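Local coordinates for protein minor pilin subunit PAPF (Escherichia coli, PDB 2W07) that is a minor subunit of fimbriae (pili), the surface filaments that enable the bacterium to colonise the epithelium of host organs, at residues N72-N77 with I83-G88; C15-G20 with M143-N148; G28-E33 with S122-N127. The protein carries 1 engineered substitution. One frame throughout, in Å; residues are numbered along the deposited sequence.

Contact 1: residues N72-N77 with I83-G88; sequences NVLATN and IALYQG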
ATOM      1  N   ASN B  72     -15.158   4.848 -12.934  1.00 43.80           N
ATOM      2  CA  ASN B  72     -13.855   5.498 -12.954  1.00 42.08           C
ATOM      3  C   ASN B  72     -14.018   7.006 -12.971  1.00 40.72           C
ATOM      4  O   ASN B  72     -13.146   7.730 -13.464  1.00 39.51           O
ATOM      5  CB  ASN B  72     -13.086   5.058 -14.197  1.00 43.43           C
ATOM      6  CG  ASN B  72     -13.720   5.565 -15.480  1.00 44.41           C
ATOM      7  OD1 ASN B  72     -14.934   5.463 -15.667  1.00 45.36           O
ATOM      8  ND2 ASN B  72     -12.902   6.110 -16.372  1.00 44.34           N
ATOM      9  N   VAL B  73     -15.134   7.476 -12.425  1.00 37.72           N
ATOM     10  CA  VAL B  73     -15.421   8.900 -12.414  1.00 37.55           C
ATOM     11  C   VAL B  73     -15.623   9.466 -11.022  1.00 36.87           C
ATOM     12  O   VAL B  73     -16.439   8.970 -10.246  1.00 37.43           O
ATOM     13  CB  VAL B  73     -16.671   9.214 -13.268  1.00 35.61           C
ATOM     14  CG1 VAL B  73     -16.926  10.709 -13.291  1.00 35.00           C
ATOM     15  CG2 VAL B  73     -16.473   8.688 -14.682  1.00 35.94           C
ATOM     16  N   LEU B  74     -14.868  10.515 -10.720  1.00 36.97           N
ATOM     17  CA  LEU B  74     -14.944  11.187  -9.433  1.00 38.04           C
ATOM     18  C   LEU B  74     -15.919  12.344  -9.538  1.00 38.26           C
ATOM     19  O   LEU B  74     -15.976  13.025 -10.558  1.00 39.37           O
ATOM     20  CB  LEU B  74     -13.574  11.744  -9.043  1.00 39.76           C
ATOM     21  CG  LEU B  74     -12.424  10.768  -8.803  1.00 40.74           C
ATOM     22  CD1 LEU B  74     -11.116  11.539  -8.704  1.00 38.56           C
ATOM     23  CD2 LEU B  74     -12.694   9.982  -7.529  1.00 41.23           C
ATOM     24  N   ALA B  75     -16.687  12.569  -8.482  1.00 38.28           N
ATOM     25  CA  ALA B  75     -17.622  13.679  -8.472  1.00 38.40           C
ATOM     26  C   ALA B  75     -16.793  14.909  -8.134  1.00 39.04           C
ATOM     27  O   ALA B  75     -15.677  14.792  -7.625  1.00 39.51           O
ATOM     28  CB  ALA B  75     -18.700  13.454  -7.411  1.00 37.51           C
ATOM     29  N   THR B  76     -17.321  16.085  -8.437  1.00 41.23           N
ATOM     30  CA  THR B  76     -16.618  17.326  -8.136  1.00 42.54           C
ATOM     31  C   THR B  76     -17.551  18.182  -7.291  1.00 43.75           C
ATOM     32  O   THR B  76     -18.549  17.683  -6.777  1.00 43.58           O
ATOM     33  CB  THR B  76     -16.265  18.094  -9.416  1.00 41.96           C
ATOM     34  OG1 THR B  76     -17.469  18.577 -10.027  1.00 43.01           O
ATOM     35  CG2 THR B  76     -15.522  17.189 -10.392  1.00 41.71           C
ATOM     36  N   ASN B  77     -17.228  19.465  -7.146  1.00 46.20           N
ATOM     37  CA  ASN B  77     -18.071  20.366  -6.369  1.00 49.37           C
ATOM     38  C   ASN B  77     -19.082  21.025  -7.299  1.00 50.00           C
ATOM     39  O   ASN B  77     -19.558  22.133  -7.048  1.00 52.21           O
ATOM     40  CB  ASN B  77     -17.220  21.423  -5.653  1.00 50.27           C
ATOM     41  CG  ASN B  77     -16.446  22.309  -6.611  1.00 52.81           C
ATOM     42  OD1 ASN B  77     -15.744  21.824  -7.498  1.00 52.51           O
ATOM     43  ND2 ASN B  77     -16.561  23.619  -6.426  1.00 53.55           N
ATOM     44  N   ILE B  83     -14.685  14.069 -12.900  1.00 36.30           N
ATOM     45  CA  ILE B  83     -13.394  13.827 -13.529  1.00 35.44           C
ATOM     46  C   ILE B  83     -13.224  12.327 -13.710  1.00 35.48           C
ATOM     47  O   ILE B  83     -13.227  11.580 -12.734  1.00 33.66           O
ATOM     48  CB  ILE B  83     -12.234  14.357 -12.661  1.00 35.55           C
ATOM     49  CG1 ILE B  83     -12.425  15.851 -12.385  1.00 34.29           C
ATOM     50  CG2 ILE B  83     -10.902  14.108 -13.360  1.00 34.19           C
ATOM     51  CD1 ILE B  83     -12.383  16.725 -13.621  1.00 36.00           C
ATOM     52  N   ALA B  84     -13.095  11.891 -14.960  1.00 36.26           N
ATOM     53  CA  ALA B  84     -12.916  10.474 -15.274  1.00 39.04           C
ATOM     54  C   ALA B  84     -11.425  10.141 -15.262  1.00 39.92           C
ATOM     55  O   ALA B  84     -10.605  10.956 -15.675  1.00 42.42           O
ATOM     56  CB  ALA B  84     -13.516  10.158 -16.647  1.00 36.99           C
ATOM     57  N   LEU B  85     -11.076   8.943 -14.797  1.00 41.68           N
ATOM     58  CA  LEU B  85      -9.673   8.537 -14.722  1.00 42.27           C
ATOM     59  C   LEU B  85      -9.334   7.331 -15.597  1.00 44.31           C
ATOM     60  O   LEU B  85     -10.135   6.403 -15.735  1.00 44.57           O
ATOM     61  CB  LEU B  85      -9.288   8.211 -13.273  1.00 41.81           C
ATOM     62  CG  LEU B  85      -9.518   9.246 -12.168  1.00 41.45           C
ATOM     63  CD1 LEU B  85      -8.992   8.697 -10.849  1.00 39.87           C
ATOM     64  CD2 LEU B  85      -8.821  10.545 -12.514  1.00 40.26           C
ATOM     65  N   TYR B  86      -8.136   7.353 -16.176  1.00 44.56           N
ATOM     66  CA  TYR B  86      -7.658   6.270 -17.027  1.00 47.64           C
ATOM     67  C   TYR B  86      -6.204   5.937 -16.689  1.00 49.23           C
ATOM     68  O   TYR B  86      -5.424   6.821 -16.335  1.00 47.34           O
ATOM     69  CB  TYR B  86      -7.757   6.657 -18.507  1.00 48.83           C
ATOM     70  CG  TYR B  86      -9.164   6.948 -18.981  1.00 52.24           C
ATOM     71  CD1 TYR B  86      -9.774   8.171 -18.703  1.00 52.74           C
ATOM     72  CD2 TYR B  86      -9.896   5.989 -19.686  1.00 53.66           C
ATOM     73  CE1 TYR B  86     -11.075   8.434 -19.112  1.00 54.29           C
ATOM     74  CE2 TYR B  86     -11.203   6.243 -20.102  1.00 54.72           C
ATOM     75  CZ  TYR B  86     -11.785   7.469 -19.809  1.00 55.35           C
ATOM     76  OH  TYR B  86     -13.074   7.733 -20.209  1.00 54.91           O
ATOM     77  N   GLN B  87      -5.853   4.659 -16.794  1.00 52.00           N
ATOM     78  CA  GLN B  87      -4.497   4.207 -16.515  1.00 55.03           C
ATOM     79  C   GLN B  87      -3.584   4.569 -17.678  1.00 56.55           C
ATOM     80  O   GLN B  87      -3.962   4.432 -18.838  1.00 57.39           O
ATOM     81  CB  GLN B  87      -4.479   2.696 -16.301  1.00 56.58           C
ATOM     82  CG  GLN B  87      -5.288   2.237 -15.100  1.00 59.49           C
ATOM     83  CD  GLN B  87      -5.376   0.725 -14.995  1.00 61.06           C
ATOM     84  OE1 GLN B  87      -5.897   0.062 -15.889  1.00 62.78           O
ATOM     85  NE2 GLN B  87      -4.869   0.173 -13.896  1.00 62.00           N
ATOM     86  N   GLY B  88      -2.384   5.041 -17.357  1.00 58.45           N
ATOM     87  CA  GLY B  88      -1.428   5.414 -18.382  1.00 60.92           C
ATOM     88  C   GLY B  88      -1.859   6.628 -19.173  1.00 63.53           C
ATOM     89  O   GLY B  88      -2.902   7.221 -18.892  1.00 63.84           O
TER
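The carbonyl oxygen of Asn72 is held from the second strand by two groups. Leu85 N donates to Asn72 O over 2.7 Å, nearly end-on to the carbonyl, and the CA-H of Ala84 adds a weaker contact. The side chain of Asn72 returns the grip: its CG lies between its own backbone N and carbonyl carbon (chi1 67°), which folds the amide back so that ND2 donates to Leu85 O at 2.9 Å. This bond is nearly straight (175°), and Leu85 O lies in the amide plane of Asn72, although ND2 stands well off the plane of the Leu85 carbonyl. Asn72 thus binds both the N and the O of Leu85. The same ND2 lies over one face of the Tyr86 ring, displaced toward its rim, 3.9 Å from Tyr86 CZ. Val73 and Ala84 make a non-hydrogen-bonded pair, Val73 CG2 meeting Ala84 CB at 3.8 Å. Next, Leu74 and Ile83 form an antiparallel hydrogen-bonded pair, with Leu74 N to Ile83 O at 2.8 Å and Ile83 N to Leu74 O at 2.9 Å. On their face of the sheet Leu74 CD1 touches Leu85 CD1 at 4.1 Å; past the strand pairs, Thr76 CG2 crosses Ile83 CG1 at about a right angle. The contact joins the hairpin strands 73-75 and 81-87; strand 116-126 flanks 81-87, and Leu74 and Ile83 pack on strand 138-147.

Contact 2: residues C15-G20 with M143-N148; sequences CTINNG and MSMIYN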
ATOM      1  N   CYS B  15       8.669   3.681  -0.263  1.00 33.57           N
ATOM      2  CA  CYS B  15       9.117   4.524  -1.355  1.00 37.13           C
ATOM      3  C   CYS B  15       8.643   5.969  -1.231  1.00 36.75           C
ATOM      4  O   CYS B  15       7.604   6.254  -0.634  1.00 36.59           O
ATOM      5  CB  CYS B  15       8.639   3.927  -2.668  1.00 36.96           C
ATOM      6  SG  CYS B  15       8.770   2.110  -2.689  1.00 44.67           S
ATOM      7  N   THR B  16       9.437   6.879  -1.783  1.00 37.06           N
ATOM      8  CA  THR B  16       9.123   8.300  -1.774  1.00 37.55           C
ATOM      9  C   THR B  16       8.349   8.564  -3.063  1.00 36.92           C
ATOM     10  O   THR B  16       8.718   8.065  -4.124  1.00 36.26           O
ATOM     11  CB  THR B  16      10.425   9.147  -1.721  1.00 40.09           C
ATOM     12  OG1 THR B  16      10.159  10.491  -2.150  1.00 41.68           O
ATOM     13  CG2 THR B  16      11.492   8.530  -2.604  1.00 43.24           C
ATOM     14  N   ILE B  17       7.270   9.334  -2.968  1.00 36.67           N
ATOM     15  CA  ILE B  17       6.433   9.620  -4.128  1.00 36.09           C
ATOM     16  C   ILE B  17       6.673  11.010  -4.700  1.00 38.11           C
ATOM     17  O   ILE B  17       6.441  12.025  -4.035  1.00 34.88           O
ATOM     18  CB  ILE B  17       4.947   9.449  -3.771  1.00 35.84           C
ATOM     19  CG1 ILE B  17       4.734   8.071  -3.132  1.00 34.94           C
ATOM     20  CG2 ILE B  17       4.092   9.592  -5.015  1.00 34.95           C
ATOM     21  CD1 ILE B  17       5.245   6.906  -3.974  1.00 33.27           C
ATOM     22  N   ASN B  18       7.122  11.019  -5.955  1.00 40.12           N
ATOM     23  CA  ASN B  18       7.474  12.219  -6.702  1.00 42.41           C
ATOM     24  C   ASN B  18       8.135  13.277  -5.812  1.00 41.93           C
ATOM     25  O   ASN B  18       7.684  14.414  -5.689  1.00 39.68           O
ATOM     26  CB  ASN B  18       6.261  12.763  -7.480  1.00 46.91           C
ATOM     27  CG  ASN B  18       5.427  13.725  -6.687  1.00 50.00           C
ATOM     28  OD1 ASN B  18       5.045  13.444  -5.554  1.00 54.53           O
ATOM     29  ND2 ASN B  18       5.124  14.878  -7.287  1.00 49.73           N
ATOM     30  N   ASN B  19       9.225  12.846  -5.185  1.00 42.60           N
ATOM     31  CA  ASN B  19      10.046  13.675  -4.305  1.00 44.70           C
ATOM     32  C   ASN B  19       9.300  14.455  -3.231  1.00 42.13           C
ATOM     33  O   ASN B  19       9.550  15.644  -3.034  1.00 42.12           O
ATOM     34  CB  ASN B  19      10.891  14.633  -5.152  1.00 47.66           C
ATOM     35  CG  ASN B  19      11.754  13.903  -6.161  1.00 51.78           C
ATOM     36  OD1 ASN B  19      12.637  13.118  -5.794  1.00 53.86           O
ATOM     37  ND2 ASN B  19      11.497  14.148  -7.443  1.00 53.95           N
ATOM     38  N   GLY B  20       8.390  13.777  -2.540  1.00 39.58           N
ATOM     39  CA  GLY B  20       7.636  14.405  -1.470  1.00 36.46           C
ATOM     40  C   GLY B  20       6.901  15.681  -1.831  1.00 35.91           C
ATOM     41  O   GLY B  20       6.494  16.431  -0.940  1.00 32.86           O
ATOM     42  N   MET B 143      -4.861   8.223  -3.173  1.00 31.21           N
ATOM     43  CA  MET B 143      -4.017   7.290  -3.892  1.00 30.58           C
ATOM     44  C   MET B 143      -3.228   6.529  -2.834  1.00 31.41           C
ATOM     45  O   MET B 143      -2.303   7.073  -2.226  1.00 30.25           O
ATOM     46  CB  MET B 143      -3.083   8.040  -4.841  1.00 29.08           C
ATOM     47  CG  MET B 143      -2.153   7.149  -5.626  1.00 28.64           C
ATOM     48  SD  MET B 143      -1.282   8.070  -6.903  1.00 36.46           S
ATOM     49  CE  MET B 143      -2.524   8.030  -8.224  1.00 31.19           C
ATOM     50  N   SER B 144      -3.616   5.274  -2.611  1.00 31.54           N
ATOM     51  CA  SER B 144      -2.974   4.433  -1.607  1.00 31.77           C
ATOM     52  C   SER B 144      -1.862   3.539  -2.119  1.00 30.13           C
ATOM     53  O   SER B 144      -2.035   2.785  -3.080  1.00 27.93           O
ATOM     54  CB  SER B 144      -4.012   3.547  -0.910  1.00 32.08           C
ATOM     55  OG  SER B 144      -4.986   4.325  -0.245  1.00 40.70           O
ATOM     56  N   MET B 145      -0.715   3.632  -1.460  1.00 28.86           N
ATOM     57  CA  MET B 145       0.428   2.798  -1.789  1.00 28.78           C
ATOM     58  C   MET B 145       0.310   1.668  -0.770  1.00 28.48           C
ATOM     59  O   MET B 145       0.508   1.870   0.429  1.00 26.08           O
ATOM     60  CB  MET B 145       1.739   3.572  -1.593  1.00 31.95           C
ATOM     61  CG  MET B 145       2.336   4.149  -2.878  1.00 37.20           C
ATOM     62  SD  MET B 145       1.161   5.023  -3.934  1.00 40.60           S
ATOM     63  CE  MET B 145       0.605   6.290  -2.804  1.00 37.83           C
ATOM     64  N   ILE B 146      -0.040   0.487  -1.255  1.00 28.40           N
ATOM     65  CA  ILE B 146      -0.227  -0.674  -0.399  1.00 28.92           C
ATOM     66  C   ILE B 146       0.980  -1.592  -0.499  1.00 29.75           C
ATOM     67  O   ILE B 146       1.195  -2.254  -1.512  1.00 28.38           O
ATOM     68  CB  ILE B 146      -1.507  -1.416  -0.810  1.00 29.20           C
ATOM     69  CG1 ILE B 146      -2.691  -0.436  -0.729  1.00 30.19           C
ATOM     70  CG2 ILE B 146      -1.717  -2.650   0.079  1.00 26.67           C
ATOM     71  CD1 ILE B 146      -3.919  -0.856  -1.513  1.00 33.45           C
ATOM     72  N   TYR B 147       1.761  -1.633   0.575  1.00 30.74           N
ATOM     73  CA  TYR B 147       2.975  -2.434   0.599  1.00 29.83           C
ATOM     74  C   TYR B 147       2.827  -3.902   0.965  1.00 29.85           C
ATOM     75  O   TYR B 147       2.027  -4.274   1.822  1.00 28.56           O
ATOM     76  CB  TYR B 147       3.996  -1.800   1.547  1.00 30.17           C
ATOM     77  CG  TYR B 147       4.585  -0.521   1.016  1.00 33.23           C
ATOM     78  CD1 TYR B 147       3.859   0.666   1.042  1.00 34.16           C
ATOM     79  CD2 TYR B 147       5.846  -0.514   0.418  1.00 34.88           C
ATOM     80  CE1 TYR B 147       4.372   1.830   0.481  1.00 37.69           C
ATOM     81  CE2 TYR B 147       6.364   0.641  -0.148  1.00 37.22           C
ATOM     82  CZ  TYR B 147       5.623   1.806  -0.117  1.00 37.79           C
ATOM     83  OH  TYR B 147       6.124   2.936  -0.712  1.00 41.12           O
ATOM     84  N   ASN B 148       3.626  -4.728   0.301  1.00 27.81           N
ATOM     85  CA  ASN B 148       3.649  -6.149   0.572  1.00 28.01           C
ATOM     86  C   ASN B 148       4.538  -6.305   1.790  1.00 27.49           C
ATOM     87  O   ASN B 148       5.179  -5.296   2.140  1.00 29.28           O
ATOM     88  CB  ASN B 148       4.247  -6.904  -0.607  1.00 26.49           C
ATOM     89  CG  ASN B 148       3.337  -6.895  -1.815  1.00 27.76           C
ATOM     90  OD1 ASN B 148       2.168  -7.266  -1.720  1.00 29.87           O
ATOM     91  ND2 ASN B 148       3.865  -6.474  -2.955  1.00 27.12           N
ATOM     92  OXT ASN B 148       4.583  -7.407   2.374  1.00 29.39           O
TER
HETATM   93  O   HOH W   1       5.075   5.128  -0.655  1.00 34.56           O
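The Tyr147 ring is met by Cys15 at its hydroxyl end and along one edge. Cys15 SG lies 80° off the ring normal and 5.0 Å from the ring centroid of Tyr147, a sulfur-aromatic contact at the edge, and its nearest ring atom is Tyr147 CE2 at 3.8 Å. A water also sits at the edge, in the ring plane. The backbone nitrogen of Cys15 approaches obliquely and donates to Tyr147 OH over 2.7 Å, although the N-H is well bent from the straight line (133°). Cys15 CB lies 3.3 Å from Tyr147 OH. The water donates to Cys15 O at 2.8 Å and also reaches the Tyr147 hydroxyl, but that second approach is so short in the model that its details are doubtful. The phenol thus reaches Cys15 N directly, and the water may link it to Cys15 O. Behind this polar end is a small apolar patch: Ile17 CD1 meets Met145 CG at 4.2 Å, the methionine chain being bent at both chi2 (47°) and chi3. No backbone pairing joins the segments, whose nearest CA atoms, those of Cys15 and Met145, are 8.9 Å apart; the gap is crossed by the Tyr147 side chain reaching Cys15 and by the ends of Ile17 and Met145.

Cys15 SG is tied to Cys50 in a disulfide, which fastens the start of strand 16-17 to the chain just beyond strand 42-49, its neighbour in the larger sheet. Strand 138-147 pairs instead with 57-62, from which Leu57 packs on Met145 and Tyr147, so the contact spans two sheets of the immunoglobulin-like pilin fold. A strand of another protein chain runs parallel to Met143-Ile146 and continues the sheet, consistent with donor-strand complementation by a pilus chaperone.

Contact 3: residues G28-E33 with S122-N127; sequences GNINPE and SVPFRN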
ATOM      1  N   GLY B  28      -6.337  23.920 -15.918  1.00 62.32           N
ATOM      2  CA  GLY B  28      -6.285  25.289 -16.394  1.00 65.13           C
ATOM      3  C   GLY B  28      -7.642  25.960 -16.337  1.00 66.61           C
ATOM      4  O   GLY B  28      -8.516  25.547 -15.574  1.00 67.14           O
ATOM      5  N   ASN B  29      -7.824  26.995 -17.148  1.00 68.14           N
ATOM      6  CA  ASN B  29      -9.086  27.715 -17.167  1.00 69.61           C
ATOM      7  C   ASN B  29      -9.953  27.219 -18.318  1.00 69.99           C
ATOM      8  O   ASN B  29      -9.764  27.611 -19.472  1.00 70.18           O
ATOM      9  CB  ASN B  29      -8.836  29.218 -17.305  1.00 70.59           C
ATOM     10  CG  ASN B  29      -9.934  30.048 -16.666  1.00 71.96           C
ATOM     11  OD1 ASN B  29     -11.106  29.937 -17.028  1.00 72.20           O
ATOM     12  ND2 ASN B  29      -9.557  30.885 -15.702  1.00 73.20           N
ATOM     13  N   ILE B  30     -10.903  26.347 -17.993  1.00 69.57           N
ATOM     14  CA  ILE B  30     -11.801  25.785 -18.991  1.00 69.18           C
ATOM     15  C   ILE B  30     -13.244  25.868 -18.516  1.00 69.28           C
ATOM     16  O   ILE B  30     -13.514  25.813 -17.318  1.00 69.03           O
ATOM     17  CB  ILE B  30     -11.466  24.308 -19.272  1.00 68.60           C
ATOM     18  CG1 ILE B  30     -11.733  23.469 -18.019  1.00 68.27           C
ATOM     19  CG2 ILE B  30     -10.008  24.181 -19.708  1.00 67.34           C
ATOM     20  CD1 ILE B  30     -11.581  21.981 -18.232  1.00 68.77           C
ATOM     21  N   ASN B  31     -14.170  26.007 -19.460  1.00 70.09           N
ATOM     22  CA  ASN B  31     -15.586  26.082 -19.127  1.00 71.04           C
ATOM     23  C   ASN B  31     -16.091  24.659 -18.942  1.00 71.23           C
ATOM     24  O   ASN B  31     -15.915  23.818 -19.823  1.00 71.70           O
ATOM     25  CB  ASN B  31     -16.370  26.759 -20.254  1.00 71.31           C
ATOM     26  CG  ASN B  31     -17.813  27.046 -19.869  1.00 72.21           C
ATOM     27  OD1 ASN B  31     -18.531  26.163 -19.399  1.00 72.02           O
ATOM     28  ND2 ASN B  31     -18.244  28.287 -20.074  1.00 72.65           N
ATOM     29  N   PRO B  32     -16.718  24.366 -17.790  1.00 71.33           N
ATOM     30  CA  PRO B  32     -17.244  23.027 -17.509  1.00 71.23           C
ATOM     31  C   PRO B  32     -18.132  22.455 -18.621  1.00 71.87           C
ATOM     32  O   PRO B  32     -18.651  21.344 -18.500  1.00 71.75           O
ATOM     33  CB  PRO B  32     -17.997  23.230 -16.198  1.00 71.12           C
ATOM     34  CG  PRO B  32     -17.155  24.260 -15.507  1.00 70.73           C
ATOM     35  CD  PRO B  32     -16.887  25.249 -16.621  1.00 71.20           C
ATOM     36  N   GLU B  33     -18.305  23.219 -19.698  1.00 72.59           N
ATOM     37  CA  GLU B  33     -19.104  22.785 -20.844  1.00 72.78           C
ATOM     38  C   GLU B  33     -18.191  22.211 -21.926  1.00 72.04           C
ATOM     39  O   GLU B  33     -17.660  22.944 -22.761  1.00 71.94           O
ATOM     40  CB  GLU B  33     -19.901  23.960 -21.410  1.00 74.11           C
ATOM     41  CG  GLU B  33     -21.199  24.230 -20.674  1.00 77.25           C
ATOM     42  CD  GLU B  33     -22.179  23.081 -20.806  1.00 78.75           C
ATOM     43  OE1 GLU B  33     -21.892  21.992 -20.263  1.00 79.90           O
ATOM     44  OE2 GLU B  33     -23.230  23.262 -21.459  1.00 78.83           O
ATOM     45  N   SER B 122      -6.555  12.042 -16.591  1.00 40.06           N
ATOM     46  CA  SER B 122      -7.802  12.562 -16.059  1.00 42.08           C
ATOM     47  C   SER B 122      -8.462  13.433 -17.115  1.00 43.17           C
ATOM     48  O   SER B 122      -7.815  14.282 -17.725  1.00 43.65           O
ATOM     49  CB  SER B 122      -7.534  13.392 -14.800  1.00 43.17           C
ATOM     50  OG  SER B 122      -6.831  12.635 -13.827  1.00 43.02           O
ATOM     51  N   VAL B 123      -9.752  13.218 -17.335  1.00 43.35           N
ATOM     52  CA  VAL B 123     -10.483  13.995 -18.323  1.00 43.31           C
ATOM     53  C   VAL B 123     -11.869  14.381 -17.812  1.00 42.18           C
ATOM     54  O   VAL B 123     -12.619  13.538 -17.317  1.00 41.02           O
ATOM     55  CB  VAL B 123     -10.610  13.212 -19.653  1.00 44.29           C
ATOM     56  CG1 VAL B 123     -11.096  11.807 -19.382  1.00 44.83           C
ATOM     57  CG2 VAL B 123     -11.559  13.936 -20.602  1.00 44.62           C
ATOM     58  N   PRO B 124     -12.224  15.673 -17.923  1.00 40.92           N
ATOM     59  CA  PRO B 124     -13.526  16.163 -17.469  1.00 40.54           C
ATOM     60  C   PRO B 124     -14.681  15.384 -18.085  1.00 39.28           C
ATOM     61  O   PRO B 124     -14.599  14.926 -19.225  1.00 38.03           O
ATOM     62  CB  PRO B 124     -13.499  17.641 -17.867  1.00 40.92           C
ATOM     63  CG  PRO B 124     -12.555  17.673 -19.025  1.00 43.33           C
ATOM     64  CD  PRO B 124     -11.457  16.754 -18.565  1.00 42.22           C
ATOM     65  N   PHE B 125     -15.753  15.230 -17.313  1.00 39.21           N
ATOM     66  CA  PHE B 125     -16.914  14.474 -17.755  1.00 40.65           C
ATOM     67  C   PHE B 125     -18.230  15.002 -17.174  1.00 41.71           C
ATOM     68  O   PHE B 125     -18.385  15.099 -15.958  1.00 40.37           O
ATOM     69  CB  PHE B 125     -16.736  13.010 -17.350  1.00 40.57           C
ATOM     70  CG  PHE B 125     -17.912  12.134 -17.680  1.00 43.05           C
ATOM     71  CD1 PHE B 125     -18.184  11.774 -18.994  1.00 43.72           C
ATOM     72  CD2 PHE B 125     -18.748  11.667 -16.674  1.00 44.12           C
ATOM     73  CE1 PHE B 125     -19.272  10.961 -19.302  1.00 44.39           C
ATOM     74  CE2 PHE B 125     -19.840  10.852 -16.969  1.00 43.66           C
ATOM     75  CZ  PHE B 125     -20.102  10.500 -18.285  1.00 45.24           C
ATOM     76  N   ARG B 126     -19.176  15.351 -18.040  1.00 41.09           N
ATOM     77  CA  ARG B 126     -20.469  15.814 -17.552  1.00 42.41           C
ATOM     78  C   ARG B 126     -21.532  14.813 -17.974  1.00 39.63           C
ATOM     79  O   ARG B 126     -21.708  14.532 -19.156  1.00 40.23           O
ATOM     80  CB  ARG B 126     -20.785  17.238 -18.039  1.00 43.79           C
ATOM     81  CG  ARG B 126     -20.646  17.508 -19.515  1.00 49.85           C
ATOM     82  CD  ARG B 126     -20.771  19.015 -19.765  1.00 52.26           C
ATOM     83  NE  ARG B 126     -20.677  19.359 -21.183  1.00 54.29           N
ATOM     84  CZ  ARG B 126     -21.708  19.386 -22.020  1.00 54.42           C
ATOM     85  NH1 ARG B 126     -22.929  19.097 -21.588  1.00 54.14           N
ATOM     86  NH2 ARG B 126     -21.515  19.690 -23.297  1.00 54.54           N
ATOM     87  N   ASN B 127     -22.215  14.258 -16.977  1.00 39.08           N
ATOM     88  CA  ASN B 127     -23.236  13.241 -17.187  1.00 39.05           C
ATOM     89  C   ASN B 127     -24.636  13.800 -17.363  1.00 40.27           C
ATOM     90  O   ASN B 127     -25.620  13.082 -17.182  1.00 40.73           O
ATOM     91  CB  ASN B 127     -23.236  12.276 -16.009  1.00 37.80           C
ATOM     92  CG  ASN B 127     -23.697  12.940 -14.725  1.00 39.06           C
ATOM     93  OD1 ASN B 127     -23.712  14.169 -14.626  1.00 39.37           O
ATOM     94  ND2 ASN B 127     -24.071  12.136 -13.735  1.00 35.24           N
TER
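Pro124 and Arg126 are the residues of strand 116-126 that meet the loop 28-33, an irregular connection lying against one face of a strand in the immunoglobulin-like pilin fold. Along the strand, Ser122 and Val123 come first; their side chains pack on strand 81-87. Pro124 turns toward the loop, where its CG is loosely met by the end of the Ile30 side chain, Ile30 CD1 at 4.5 Å. Phe125 points away, as expected of the next residue in a strand; one ring face has the backbone nitrogen of Asn127 above it, near the rim. Arg126 comes back to the loop side and carries most of the contact. Its CG takes the tight place between the backbone N and the carbonyl carbon (chi1 51°), from which the chain runs extended to NE. On the way CD passes the backbone of the loop, Arg126 CD lying 3.4 Å from Pro32 O. NE also makes a weak hydrogen bond to the backbone oxygen of His34, just beyond the loop segment.

The Glu33 side chain starts away from the strand, but a bend at chi2 (-64°) brings its carboxylate back to the guanidinium, with the two planes 58° apart. Glu33 OE1 sits 2.9 Å above the guanidinium plane of Arg126, toward its rim. The salt bridge therefore rests on charge, with no N-H directed at the oxygen: Glu33 OE1 is 3.0 Å from Arg126 NE and 3.1 Å from Arg126 CZ.

How the contacts relate
Contacts 1 and 2 are buried, whereas contact 3 is partly open, with its acidic partner exposed. Contact 1, nearest the centre of the chain, is backbone ladder reinforced by one amide. Contact 2 swaps ladder for a phenol, a sulfur and apolar ends reaching between sheets, and contact 3 relies on a surface ion pair. Contacts 1 and 3 touch, their strands 81-87 and 116-126 being sheet neighbours: Ala84 N is 2.9 Å from Val123 O, a probable hydrogen bond. Contact 2 touches neither. Its centre is about 28 Å from that of contact 3, on the opposite side of the chain's centre.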